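Local coordinates for malonyl CoA-acyl carrier protein transacylase (PDB 3PTW) that probably transfers the malonyl group from malonyl-CoA to the acyl carrier protein, the step that supplies extender units for fatty acid synthesis, at residues 198-211 with 242-254. Numbering follows the deposited sequence.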
loop_
_atom_site.group_PDB
_atom_site.type_symbol
_atom_site.label_atom_id
_atom_site.label_comp_id
_atom_site.label_asym_id
_atom_site.label_seq_id
_atom_site.Cartn_x
_atom_site.Cartn_y
_atom_site.Cartn_z
ATOM N N PHE A 198 7.251 -10.288 5.080
ATOM C CA PHE A 198 6.210 -9.343 5.439
ATOM C C PHE A 198 4.858 -10.051 5.598
ATOM O O PHE A 198 4.569 -11.038 4.918
ATOM C CB PHE A 198 6.092 -8.224 4.394
ATOM C CG PHE A 198 7.257 -7.262 4.365
ATOM C CD1 PHE A 198 8.144 -7.155 5.432
ATOM C CD2 PHE A 198 7.429 -6.415 3.270
ATOM C CE1 PHE A 198 9.218 -6.249 5.386
ATOM C CE2 PHE A 198 8.482 -5.498 3.222
ATOM C CZ PHE A 198 9.383 -5.418 4.282
ATOM N N HIS A 199 4.053 -9.538 6.523
ATOM C CA HIS A 199 2.666 -9.948 6.723
ATOM C C HIS A 199 2.425 -11.365 7.204
ATOM O O HIS A 199 1.362 -11.940 6.961
ATOM C CB HIS A 199 1.832 -9.626 5.486
ATOM C CG HIS A 199 1.947 -8.199 5.051
ATOM N ND1 HIS A 199 1.396 -7.159 5.768
ATOM C CD2 HIS A 199 2.561 -7.640 3.979
ATOM C CE1 HIS A 199 1.661 -6.019 5.148
ATOM N NE2 HIS A 199 2.365 -6.284 4.060
ATOM N N CYS A 200 3.415 -11.934 7.886
ATOM C CA CYS A 200 3.181 -13.155 8.661
ATOM C C CYS A 200 3.601 -12.944 10.112
ATOM O O CYS A 200 4.182 -11.913 10.463
ATOM C CB CYS A 200 3.887 -14.380 8.055
ATOM S SG CYS A 200 5.672 -14.369 8.227
ATOM N N SER A 201 3.289 -13.932 10.940
ATOM C CA SER A 201 3.577 -13.904 12.370
ATOM C C SER A 201 5.064 -13.667 12.711
ATOM O O SER A 201 5.392 -13.282 13.834
ATOM C CB SER A 201 3.089 -15.205 13.014
ATOM O OG SER A 201 3.942 -16.279 12.647
ATOM N N MET A 202 5.958 -13.887 11.747
ATOM C CA MET A 202 7.389 -13.661 11.985
ATOM C C MET A 202 7.722 -12.197 12.198
ATOM O O MET A 202 8.795 -11.875 12.706
ATOM C CB MET A 202 8.236 -14.222 10.838
ATOM C CG MET A 202 8.215 -15.737 10.751
ATOM S SD MET A 202 8.999 -16.326 9.248
ATOM C CE MET A 202 10.736 -16.209 9.716
ATOM N N LEU A 203 6.814 -11.307 11.796
ATOM C CA LEU A 203 7.015 -9.881 12.015
ATOM C C LEU A 203 6.434 -9.402 13.330
ATOM O O LEU A 203 6.271 -8.208 13.537
ATOM C CB LEU A 203 6.479 -9.048 10.843
ATOM C CG LEU A 203 7.569 -8.434 9.965
ATOM C CD1 LEU A 203 8.399 -9.517 9.283
ATOM C CD2 LEU A 203 6.970 -7.471 8.931
ATOM N N GLN A 204 6.117 -10.342 14.215
ATOM C CA GLN A 204 5.641 -10.020 15.562
ATOM C C GLN A 204 6.528 -8.967 16.254
ATOM O O GLN A 204 5.994 -8.052 16.868
ATOM C CB GLN A 204 5.506 -11.303 16.407
ATOM C CG GLN A 204 5.060 -11.109 17.861
ATOM C CD GLN A 204 3.663 -10.498 17.991
ATOM O OE1 GLN A 204 2.783 -10.723 17.150
ATOM N NE2 GLN A 204 3.460 -9.721 19.048
ATOM N N PRO A 205 7.876 -9.071 16.141
ATOM C CA PRO A 205 8.722 -8.070 16.824
ATOM C C PRO A 205 8.606 -6.657 16.248
ATOM O O PRO A 205 8.737 -5.678 16.989
ATOM C CB PRO A 205 10.145 -8.611 16.626
ATOM C CG PRO A 205 9.960 -10.085 16.348
ATOM C CD PRO A 205 8.705 -10.134 15.536
ATOM N N ALA A 206 8.357 -6.548 14.945
ATOM C CA ALA A 206 8.058 -5.249 14.331
ATOM C C ALA A 206 6.695 -4.682 14.738
ATOM O O ALA A 206 6.541 -3.466 14.818
ATOM C CB ALA A 206 8.151 -5.340 12.824
ATOM N N ALA A 207 5.701 -5.543 14.947
ATOM C CA ALA A 207 4.380 -5.082 15.370
ATOM C C ALA A 207 4.464 -4.435 16.752
ATOM O O ALA A 207 3.941 -3.344 16.956
ATOM C CB ALA A 207 3.347 -6.226 15.361
ATOM N N GLU A 208 5.132 -5.113 17.687
ATOM C CA GLU A 208 5.369 -4.575 19.042
ATOM C C GLU A 208 6.114 -3.226 19.037
ATOM O O GLU A 208 5.751 -2.306 19.783
ATOM C CB GLU A 208 6.119 -5.599 19.915
ATOM C CG GLU A 208 5.408 -6.947 20.019
ATOM C CD GLU A 208 6.167 -7.978 20.854
ATOM O OE1 GLU A 208 7.250 -7.654 21.386
ATOM O OE2 GLU A 208 5.669 -9.124 20.981
ATOM N N LYS A 209 7.138 -3.104 18.197
ATOM C CA LYS A 209 7.893 -1.842 18.105
ATOM C C LYS A 209 7.067 -0.728 17.478
ATOM O O LYS A 209 7.160 0.423 17.886
ATOM C CB LYS A 209 9.192 -2.027 17.324
ATOM C CG LYS A 209 10.315 -2.680 18.123
ATOM C CD LYS A 209 11.561 -2.805 17.245
ATOM C CE LYS A 209 12.532 -3.852 17.769
ATOM N NZ LYS A 209 13.680 -3.245 18.481
ATOM N N LEU A 210 6.251 -1.088 16.496
ATOM C CA LEU A 210 5.379 -0.136 15.825
ATOM C C LEU A 210 4.273 0.339 16.776
ATOM O O LEU A 210 3.971 1.543 16.833
ATOM C CB LEU A 210 4.801 -0.759 14.555
ATOM C CG LEU A 210 3.811 0.052 13.724
ATOM C CD1 LEU A 210 4.448 1.362 13.237
ATOM C CD2 LEU A 210 3.295 -0.808 12.558
ATOM N N GLU A 211 3.708 -0.598 17.537
ATOM C CA GLU A 211 2.723 -0.283 18.585
ATOM C C GLU A 211 3.253 0.791 19.544
ATOM O O GLU A 211 2.578 1.791 19.806
ATOM C CB GLU A 211 2.340 -1.543 19.366
ATOM C CG GLU A 211 1.427 -1.308 20.563
ATOM C CD GLU A 211 0.949 -2.605 21.208
ATOM O OE1 GLU A 211 1.731 -3.569 21.281
ATOM O OE2 GLU A 211 -0.220 -2.667 21.647
ATOM N N ILE A 242 -4.607 1.963 16.272
ATOM C CA ILE A 242 -3.274 1.442 16.604
ATOM C C ILE A 242 -3.169 -0.077 16.424
ATOM O O ILE A 242 -2.184 -0.579 15.878
ATOM C CB ILE A 242 -2.855 1.859 18.042
ATOM C CG1 ILE A 242 -2.628 3.381 18.106
ATOM C CG2 ILE A 242 -1.619 1.067 18.531
ATOM C CD1 ILE A 242 -3.031 4.004 19.442
ATOM N N GLU A 243 -4.192 -0.801 16.855
ATOM C CA GLU A 243 -4.168 -2.262 16.800
ATOM C C GLU A 243 -4.308 -2.768 15.375
ATOM O O GLU A 243 -3.645 -3.721 14.996
ATOM C CB GLU A 243 -5.259 -2.847 17.690
ATOM C CG GLU A 243 -5.541 -4.310 17.489
ATOM C CD GLU A 243 -6.974 -4.648 17.852
ATOM O OE1 GLU A 243 -7.761 -4.950 16.919
ATOM O OE2 GLU A 243 -7.316 -4.575 19.062
ATOM N N LEU A 244 -5.182 -2.134 14.595
ATOM C CA LEU A 244 -5.330 -2.470 13.175
ATOM C C LEU A 244 -4.055 -2.185 12.375
ATOM O O LEU A 244 -3.810 -2.819 11.357
ATOM C CB LEU A 244 -6.512 -1.727 12.570
ATOM C CG LEU A 244 -7.832 -2.499 12.346
ATOM C CD1 LEU A 244 -8.019 -3.741 13.213
ATOM C CD2 LEU A 244 -9.000 -1.567 12.510
ATOM N N LEU A 245 -3.256 -1.240 12.854
ATOM C CA LEU A 245 -2.011 -0.844 12.185
ATOM C C LEU A 245 -0.869 -1.726 12.695
ATOM O O LEU A 245 0.063 -2.075 11.960
ATOM C CB LEU A 245 -1.731 0.632 12.458
ATOM C CG LEU A 245 -1.816 1.725 11.386
ATOM C CD1 LEU A 245 -2.692 1.389 10.183
ATOM C CD2 LEU A 245 -2.209 3.051 12.029
ATOM N N THR A 246 -0.974 -2.107 13.959
ATOM C CA THR A 246 -0.072 -3.086 14.560
ATOM C C THR A 246 -0.221 -4.434 13.853
ATOM O O THR A 246 0.755 -4.951 13.320
ATOM C CB THR A 246 -0.336 -3.187 16.074
ATOM O OG1 THR A 246 0.176 -2.002 16.695
ATOM C CG2 THR A 246 0.323 -4.421 16.696
ATOM N N SER A 247 -1.440 -4.983 13.857
ATOM C CA SER A 247 -1.777 -6.219 13.130
ATOM C C SER A 247 -1.361 -6.250 11.641
ATOM O O SER A 247 -0.932 -7.289 11.134
ATOM C CB SER A 247 -3.285 -6.477 13.227
ATOM O OG SER A 247 -3.673 -6.708 14.565
ATOM N N GLN A 248 -1.483 -5.114 10.948
ATOM C CA GLN A 248 -1.262 -5.038 9.497
ATOM C C GLN A 248 0.074 -5.620 9.021
ATOM O O GLN A 248 0.122 -6.313 7.986
ATOM C CB GLN A 248 -1.419 -3.586 8.997
ATOM C CG GLN A 248 -1.516 -3.462 7.475
ATOM C CD GLN A 248 -1.096 -2.096 6.956
ATOM O OE1 GLN A 248 -0.122 -1.498 7.445
ATOM N NE2 GLN A 248 -1.810 -1.604 5.952
ATOM N N VAL A 249 1.159 -5.326 9.746
ATOM C CA VAL A 249 2.490 -5.789 9.333
ATOM C C VAL A 249 2.668 -7.309 9.523
ATOM O O VAL A 249 3.516 -7.928 8.893
ATOM C CB VAL A 249 3.642 -5.002 10.035
ATOM C CG1 VAL A 249 3.408 -3.491 9.931
ATOM C CG2 VAL A 249 3.798 -5.427 11.501
ATOM N N LYS A 250 1.845 -7.912 10.360
ATOM C CA LYS A 250 2.036 -9.333 10.693
ATOM C C LYS A 250 0.879 -10.252 10.264
ATOM O O LYS A 250 0.946 -11.456 10.500
ATOM C CB LYS A 250 2.315 -9.491 12.183
ATOM C CG LYS A 250 1.195 -8.971 13.071
ATOM C CD LYS A 250 1.143 -9.741 14.360
ATOM C CE LYS A 250 0.461 -8.942 15.439
ATOM N NZ LYS A 250 0.314 -9.785 16.641
ATOM N N LYS A 251 -0.149 -9.664 9.629
ATOM C CA LYS A 251 -1.363 -10.352 9.160
ATOM C C LYS A 251 -1.565 -10.161 7.644
ATOM O O LYS A 251 -0.981 -9.258 7.059
ATOM C CB LYS A 251 -2.606 -9.815 9.895
ATOM C CG LYS A 251 -2.736 -10.222 11.365
ATOM C CD LYS A 251 -2.640 -11.711 11.486
ATOM C CE LYS A 251 -2.663 -12.220 12.923
ATOM N NZ LYS A 251 -2.693 -13.707 12.791
ATOM N N PRO A 252 -2.428 -10.986 7.018
ATOM C CA PRO A 252 -2.713 -10.882 5.599
ATOM C C PRO A 252 -3.249 -9.505 5.184
ATOM O O PRO A 252 -4.073 -8.921 5.891
ATOM C CB PRO A 252 -3.818 -11.943 5.394
ATOM C CG PRO A 252 -3.532 -12.959 6.426
ATOM C CD PRO A 252 -3.109 -12.152 7.618
ATOM N N VAL A 253 -2.784 -9.019 4.038
ATOM C CA VAL A 253 -3.359 -7.834 3.388
ATOM C C VAL A 253 -4.543 -8.263 2.521
ATOM O O VAL A 253 -4.369 -8.806 1.423
ATOM C CB VAL A 253 -2.311 -7.074 2.553
ATOM C CG1 VAL A 253 -2.923 -5.839 1.878
ATOM C CG2 VAL A 253 -1.149 -6.664 3.440
ATOM N N LEU A 254 -5.751 -8.028 3.024
ATOM C CA LEU A 254 -6.956 -8.379 2.297
ATOM C C LEU A 254 -7.316 -7.285 1.284
ATOM O O LEU A 254 -8.415 -6.714 1.341
ATOM C CB LEU A 254 -8.101 -8.638 3.287
ATOM C CG LEU A 254 -8.231 -10.021 3.937
ATOM C CD1 LEU A 254 -6.945 -10.809 3.981
ATOM C CD2 LEU A 254 -8.849 -9.968 5.323
#
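His199 is held against residues 248-253 by its ring and its backbone. Its ND1 donates to the carbonyl oxygen of Gln248 at 2.7 Å, and that oxygen lies at the ring edge, only 4° out of the plane. One ring face is closed by Val253, whose CG2 sits 3.4 Å from the centroid of the His199 ring in a CH-pi contact. CG lies anti to the carbonyl carbon (chi1 -53°), which carries the ring toward residues 248-253; the in-plane bond to Gln248 O and the methyl over the face probably limit its rotation. A weak bond from His199 N to Val249 O (2.9 Å) joins the backbones. Family members have a Ser-His catalytic pair; the ring touches Ser91 of the probable nucleophile elbow, consistent with His199 being its partner and Gln248 O orienting the imidazole.

Val249 spreads its two methyls over helix 204-211: CG1 meets Leu210 CD2 at 3.8 Å, while CG2 rests on the backbone of Ala207. At Ala207 the small side chain is consistent with the close approach of the helices, its CB lying 3.8 Å from Thr246 CG2. Lys250 runs extended alongside Gln204, and its NZ reaches Gln204 OE1 at 2.7 Å, in the carbonyl plane and on a lone pair. The bend of Gln204 at chi2 (63°) accompanies a second bond, from its NE2 to Glu208 OE2, which holds the amide from its other end.

The axes of segments 204-211 and 242-248 run roughly antiparallel and approach to 8.5 Å. Helix 93-100 lies against Leu245, and helix 106-122 against Phe198 and Leu203. Gln248 bonds to the backbone of Ser91 and to Arg116, while the backbone of Val253 hydrogen-bonds to Ala158 and Tyr160 of strand 155-162.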